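Local coordinates for periplasmic sugar-binding domain protein (Pseudomonas fluorescens Pf-5, PDB 3H75) that probably binds a sugar or related carbohydrate in the periplasm, at residues A[51-56]-A[64-69]; A[55-60]-A[85-90]. All blocks are in the same frame, centred on the assembly; numbering follows the deposited sequence.

Contact 1: residues A[51-56]-A[64-69]; sequences QQAREL and DYLMLV
Leu66 meets Leu56 and Ala53 in a small apolar contact, where helix 46-58 lies over one face of the parallel sheet that contains strand 65-69. The two segments bury 91 Å² between them, and most of it falls on the leucines. CD2 of Leu66 reaches CD1 of Leu56 at 4.0 Å, methyl against methyl, and the two side chains cross at a slant. The other branch of Leu66 goes to Ala53: its CD1 lies 4.5 Å from Ala53 CB, a looser touch. One leucine of the strand thus divides its two methyls between two helix residues a single turn apart. The bond to CB of Leu66 already heads toward the helix, and CG, anti to the backbone N (chi1 -155°), continues that course. Ala53 and Leu66 also have the closest backbones, with CA atoms 8.3 Å apart, and the short alanine side chain faces the strand there. Ile78 of helix 74-82 touches both Ala53 and Leu66, so the neighbouring helix shares this apolar layer. On the other face of the sheet, Tyr65 and Met67, a selenomethionine here, pack on helix 265-277. A short loop leads from helix 46-58 to strand 65-69. Strand 36-41, helix 46-58 and strand 65-69 form a beta-alpha-beta crossover that passes strand 5-10, in the Rossmann-like alpha/beta fold of periplasmic binding proteins.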
loop_
_atom_site.group_PDB
_atom_site.type_symbol
_atom_site.label_atom_id
_atom_site.label_comp_id
_atom_site.label_asym_id
_atom_site.label_seq_id
_atom_site.Cartn_x
_atom_site.Cartn_y
_atom_site.Cartn_z
ATOM N N GLN A 51 -4.868 -21.892 1.093
ATOM C CA GLN A 51 -4.301 -23.213 1.322
ATOM C C GLN A 51 -3.190 -23.172 2.364
ATOM O O GLN A 51 -3.060 -24.090 3.167
ATOM C CB GLN A 51 -3.771 -23.796 0.012
ATOM C CG GLN A 51 -3.690 -25.316 -0.001
ATOM C CD GLN A 51 -5.028 -25.969 0.294
ATOM O OE1 GLN A 51 -6.061 -25.552 -0.229
ATOM N NE2 GLN A 51 -5.013 -27.005 1.127
ATOM N N GLN A 52 -2.392 -22.106 2.348
ATOM C CA GLN A 52 -1.309 -21.955 3.314
ATOM C C GLN A 52 -1.880 -21.855 4.723
ATOM O O GLN A 52 -1.344 -22.448 5.653
ATOM C CB GLN A 52 -0.472 -20.713 2.991
ATOM C CG GLN A 52 0.377 -20.889 1.735
ATOM C CD GLN A 52 0.884 -19.575 1.182
ATOM O OE1 GLN A 52 0.419 -18.506 1.573
ATOM N NE2 GLN A 52 1.833 -19.646 0.259
ATOM N N ALA A 53 -2.973 -21.114 4.874
ATOM C CA ALA A 53 -3.611 -20.970 6.180
ATOM C C ALA A 53 -4.272 -22.291 6.584
ATOM O O ALA A 53 -4.108 -22.756 7.708
ATOM C CB ALA A 53 -4.653 -19.853 6.134
ATOM N N ARG A 54 -5.016 -22.889 5.660
ATOM C CA ARG A 54 -5.698 -24.149 5.935
ATOM C C ARG A 54 -4.728 -25.191 6.479
ATOM O O ARG A 54 -5.002 -25.839 7.491
ATOM C CB ARG A 54 -6.371 -24.682 4.663
ATOM C CG ARG A 54 -7.186 -25.952 4.884
ATOM C CD ARG A 54 -7.965 -26.364 3.637
ATOM N NE ARG A 54 -8.819 -25.287 3.142
ATOM C CZ ARG A 54 -9.778 -25.446 2.234
ATOM N NH1 ARG A 54 -10.018 -26.644 1.716
ATOM N NH2 ARG A 54 -10.498 -24.401 1.840
ATOM N N GLU A 55 -3.586 -25.343 5.816
ATOM C CA GLU A 55 -2.602 -26.322 6.249
ATOM C C GLU A 55 -1.873 -25.924 7.532
ATOM O O GLU A 55 -1.419 -26.788 8.284
ATOM C CB GLU A 55 -1.625 -26.609 5.104
ATOM C CG GLU A 55 -2.304 -27.359 3.949
ATOM C CD GLU A 55 -1.388 -27.638 2.770
ATOM O OE1 GLU A 55 -0.252 -28.104 2.987
ATOM O OE2 GLU A 55 -1.816 -27.403 1.620
ATOM N N LEU A 56 -1.777 -24.623 7.799
ATOM C CA LEU A 56 -1.129 -24.154 9.023
ATOM C C LEU A 56 -1.975 -24.550 10.232
ATOM O O LEU A 56 -1.449 -24.975 11.263
ATOM C CB LEU A 56 -0.971 -22.627 9.010
ATOM C CG LEU A 56 0.353 -22.019 8.542
ATOM C CD1 LEU A 56 0.239 -20.498 8.555
ATOM C CD2 LEU A 56 1.487 -22.475 9.453
ATOM N N ASP A 64 2.385 -18.217 17.010
ATOM C CA ASP A 64 1.571 -17.520 17.996
ATOM C C ASP A 64 0.568 -16.638 17.263
ATOM O O ASP A 64 -0.593 -16.534 17.663
ATOM C CB ASP A 64 2.441 -16.651 18.908
ATOM C CG ASP A 64 3.371 -17.467 19.781
ATOM O OD1 ASP A 64 2.899 -18.449 20.388
ATOM O OD2 ASP A 64 4.569 -17.124 19.871
ATOM N N TYR A 65 1.029 -16.015 16.181
ATOM C CA TYR A 65 0.204 -15.120 15.375
ATOM C C TYR A 65 0.232 -15.469 13.892
ATOM O O TYR A 65 1.253 -15.923 13.363
ATOM C CB TYR A 65 0.696 -13.675 15.516
ATOM C CG TYR A 65 0.672 -13.133 16.922
ATOM C CD1 TYR A 65 -0.456 -12.483 17.417
ATOM C CD2 TYR A 65 1.773 -13.287 17.764
ATOM C CE1 TYR A 65 -0.490 -11.997 18.724
ATOM C CE2 TYR A 65 1.748 -12.808 19.073
ATOM C CZ TYR A 65 0.613 -12.167 19.543
ATOM O OH TYR A 65 0.580 -11.711 20.841
ATOM N N LEU A 66 -0.896 -15.228 13.232
ATOM C CA LEU A 66 -1.046 -15.439 11.798
ATOM C C LEU A 66 -1.491 -14.072 11.278
ATOM O O LEU A 66 -2.541 -13.562 11.675
ATOM C CB LEU A 66 -2.131 -16.486 11.510
ATOM C CG LEU A 66 -2.136 -17.311 10.212
ATOM C CD1 LEU A 66 -3.553 -17.343 9.651
ATOM C CD2 LEU A 66 -1.154 -16.759 9.190
HETATM N N MSE A 67 -0.676 -13.464 10.422
HETATM C CA MSE A 67 -0.993 -12.161 9.856
HETATM C C MSE A 67 -1.376 -12.322 8.392
HETATM O O MSE A 67 -0.739 -13.067 7.658
HETATM C CB MSE A 67 0.210 -11.233 9.969
HETATM C CG MSE A 67 -0.104 -9.785 9.654
HETATM SE SE MSE A 67 1.510 -8.721 9.772
HETATM C CE MSE A 67 2.180 -9.282 11.466
ATOM N N LEU A 68 -2.424 -11.631 7.968
ATOM C CA LEU A 68 -2.867 -11.735 6.586
ATOM C C LEU A 68 -3.507 -10.440 6.126
ATOM O O LEU A 68 -3.986 -9.646 6.939
ATOM C CB LEU A 68 -3.884 -12.872 6.432
ATOM C CG LEU A 68 -5.144 -12.759 7.304
ATOM C CD1 LEU A 68 -6.350 -13.323 6.558
ATOM C CD2 LEU A 68 -4.920 -13.485 8.623
ATOM N N VAL A 69 -3.514 -10.236 4.814
ATOM C CA VAL A 69 -4.111 -9.048 4.226
ATOM C C VAL A 69 -5.596 -9.318 4.043
ATOM O O VAL A 69 -5.995 -10.425 3.683
ATOM C CB VAL A 69 -3.473 -8.732 2.862
ATOM C CG1 VAL A 69 -4.151 -7.529 2.238
ATOM C CG2 VAL A 69 -1.978 -8.471 3.039
#

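Contact 2: residues A[55-60]-A[85-90]; sequences ELFQGR and SGIKLF
Phe57 reaches from the last turn of helix 46-58 to Ser85, Ile87 and Leu89. From CB, CG lies anti to the carbonyl carbon (chi1 -61°), and this sends the ring across to the other segment. CD1 does most of the touching. It lies 3.7 Å from Ser85 CB and 3.8 Å from Ile87 CD1, the latter at the ring edge near its plane. The next atom, CE1, lies 3.9 Å from Ser85 OG and 4.0 Å from Ile87 CD1. At the tip, CZ comes to 4.5 Å from Leu89 CD2, again at the edge. Ser85 OG takes the backbone N-H of Ile87 at 3.2 Å (N-H...O 161°), which makes an ST turn, and it is also hydrogen-bonded to the carbonyl O of Ser82. With an alanine in place of Ser85, the CB would stay against the ring, but the Ile87 N-H and Ser82 O would probably lose this partner and the turn be freer to shift. The loop 85-87 leads into strand 88-93, which pairs with strand 65-69. Phe57 also touches Leu81 and Ser82 of helix 74-82 and Leu66 of strand 65-69, so its ring sits between two neighbouring helices and the sheet beneath them.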
loop_
_atom_site.group_PDB
_atom_site.type_symbol
_atom_site.label_atom_id
_atom_site.label_comp_id
_atom_site.label_asym_id
_atom_site.label_seq_id
_atom_site.Cartn_x
_atom_site.Cartn_y
_atom_site.Cartn_z
ATOM N N GLU A 55 -3.586 -25.343 5.816
ATOM C CA GLU A 55 -2.602 -26.322 6.249
ATOM C C GLU A 55 -1.873 -25.924 7.532
ATOM O O GLU A 55 -1.419 -26.788 8.284
ATOM C CB GLU A 55 -1.625 -26.609 5.104
ATOM C CG GLU A 55 -2.304 -27.359 3.949
ATOM C CD GLU A 55 -1.388 -27.638 2.770
ATOM O OE1 GLU A 55 -0.252 -28.104 2.987
ATOM O OE2 GLU A 55 -1.816 -27.403 1.620
ATOM N N LEU A 56 -1.777 -24.623 7.799
ATOM C CA LEU A 56 -1.129 -24.154 9.023
ATOM C C LEU A 56 -1.975 -24.550 10.232
ATOM O O LEU A 56 -1.449 -24.975 11.263
ATOM C CB LEU A 56 -0.971 -22.627 9.010
ATOM C CG LEU A 56 0.353 -22.019 8.542
ATOM C CD1 LEU A 56 0.239 -20.498 8.555
ATOM C CD2 LEU A 56 1.487 -22.475 9.453
ATOM N N PHE A 57 -3.289 -24.402 10.100
ATOM C CA PHE A 57 -4.203 -24.741 11.186
ATOM C C PHE A 57 -4.235 -26.241 11.469
ATOM O O PHE A 57 -4.464 -26.656 12.605
ATOM C CB PHE A 57 -5.623 -24.265 10.865
ATOM C CG PHE A 57 -5.743 -22.781 10.674
ATOM C CD1 PHE A 57 -5.155 -21.899 11.572
ATOM C CD2 PHE A 57 -6.478 -22.264 9.612
ATOM C CE1 PHE A 57 -5.296 -20.521 11.413
ATOM C CE2 PHE A 57 -6.626 -20.890 9.445
ATOM C CZ PHE A 57 -6.033 -20.017 10.348
ATOM N N GLN A 58 -4.006 -27.049 10.440
ATOM C CA GLN A 58 -4.031 -28.502 10.598
ATOM C C GLN A 58 -2.694 -29.083 11.038
ATOM O O GLN A 58 -2.625 -30.235 11.465
ATOM C CB GLN A 58 -4.447 -29.171 9.288
ATOM C CG GLN A 58 -5.759 -28.675 8.711
ATOM C CD GLN A 58 -6.131 -29.400 7.432
ATOM O OE1 GLN A 58 -5.318 -30.122 6.857
ATOM N NE2 GLN A 58 -7.361 -29.201 6.975
ATOM N N GLY A 59 -1.633 -28.291 10.932
ATOM C CA GLY A 59 -0.320 -28.781 11.312
ATOM C C GLY A 59 0.075 -28.522 12.751
ATOM O O GLY A 59 -0.652 -27.874 13.505
ATOM N N ARG A 60 1.235 -29.046 13.134
ATOM C CA ARG A 60 1.759 -28.870 14.482
ATOM C C ARG A 60 2.679 -27.656 14.503
ATOM O O ARG A 60 2.924 -27.037 13.464
ATOM C CB ARG A 60 2.529 -30.120 14.920
ATOM C CG ARG A 60 1.640 -31.271 15.376
ATOM C CD ARG A 60 2.431 -32.567 15.508
ATOM N NE ARG A 60 3.646 -32.406 16.302
ATOM C CZ ARG A 60 3.667 -32.073 17.590
ATOM N NH1 ARG A 60 2.534 -31.859 18.244
ATOM N NH2 ARG A 60 4.827 -31.951 18.224
ATOM N N SER A 85 -8.113 -22.882 16.705
ATOM C CA SER A 85 -6.726 -23.193 16.376
ATOM C C SER A 85 -5.752 -22.721 17.448
ATOM O O SER A 85 -4.623 -23.200 17.521
ATOM C CB SER A 85 -6.344 -22.549 15.043
ATOM O OG SER A 85 -6.278 -21.140 15.172
ATOM N N GLY A 86 -6.187 -21.771 18.268
ATOM C CA GLY A 86 -5.323 -21.250 19.311
ATOM C C GLY A 86 -4.378 -20.190 18.779
ATOM O O GLY A 86 -3.599 -19.604 19.531
ATOM N N ILE A 87 -4.441 -19.944 17.474
ATOM C CA ILE A 87 -3.588 -18.944 16.846
ATOM C C ILE A 87 -4.299 -17.598 16.835
ATOM O O ILE A 87 -5.483 -17.516 16.507
ATOM C CB ILE A 87 -3.257 -19.316 15.389
ATOM C CG1 ILE A 87 -2.577 -20.685 15.346
ATOM C CG2 ILE A 87 -2.347 -18.253 14.769
ATOM C CD1 ILE A 87 -2.274 -21.173 13.941
ATOM N N LYS A 88 -3.573 -16.552 17.208
ATOM C CA LYS A 88 -4.125 -15.205 17.223
ATOM C C LYS A 88 -3.997 -14.651 15.808
ATOM O O LYS A 88 -2.960 -14.815 15.166
ATOM C CB LYS A 88 -3.353 -14.326 18.212
ATOM C CG LYS A 88 -3.539 -14.720 19.677
ATOM C CD LYS A 88 -2.689 -13.852 20.591
ATOM C CE LYS A 88 -2.929 -14.177 22.057
ATOM N NZ LYS A 88 -2.156 -13.263 22.944
ATOM N N LEU A 89 -5.051 -14.008 15.319
ATOM C CA LEU A 89 -5.034 -13.456 13.971
ATOM C C LEU A 89 -4.892 -11.949 13.942
ATOM O O LEU A 89 -5.399 -11.247 14.818
ATOM C CB LEU A 89 -6.318 -13.818 13.226
ATOM C CG LEU A 89 -6.695 -15.289 13.068
ATOM C CD1 LEU A 89 -7.991 -15.380 12.276
ATOM C CD2 LEU A 89 -5.585 -16.036 12.365
ATOM N N PHE A 90 -4.208 -11.457 12.916
ATOM C CA PHE A 90 -4.031 -10.026 12.740
ATOM C C PHE A 90 -4.282 -9.722 11.268
ATOM O O PHE A 90 -3.565 -10.208 10.392
ATOM C CB PHE A 90 -2.623 -9.597 13.139
ATOM C CG PHE A 90 -2.525 -8.146 13.500
ATOM C CD1 PHE A 90 -3.265 -7.638 14.561
ATOM C CD2 PHE A 90 -1.714 -7.284 12.770
ATOM C CE1 PHE A 90 -3.205 -6.284 14.896
ATOM C CE2 PHE A 90 -1.646 -5.932 13.092
ATOM C CZ PHE A 90 -2.396 -5.429 14.159
#

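In the fold
Contacts 1 and 2 are two parts of one helix-on-sheet interface, with centres 6 Å apart. Their segments overlap at Glu55 and Leu56, but Leu56 packs in contact 1 while Phe57 carries contact 2. Strands 65-69 and 88-93 are parallel neighbours, probably hydrogen-bonded from Leu66 N to Lys88 O (2.9 Å) and from Leu66 O to Phe90 N (3.0 Å). The helix touches strand 65-69 through Ala53 and Leu56, and the loop before strand 88-93 through Phe57. Leu66 also touches Ile87 and Leu89. The contact centres lie about 20 and 26 Å from the chain centre, in the body of one domain; in this family the sugar normally binds in the cleft between the two domains.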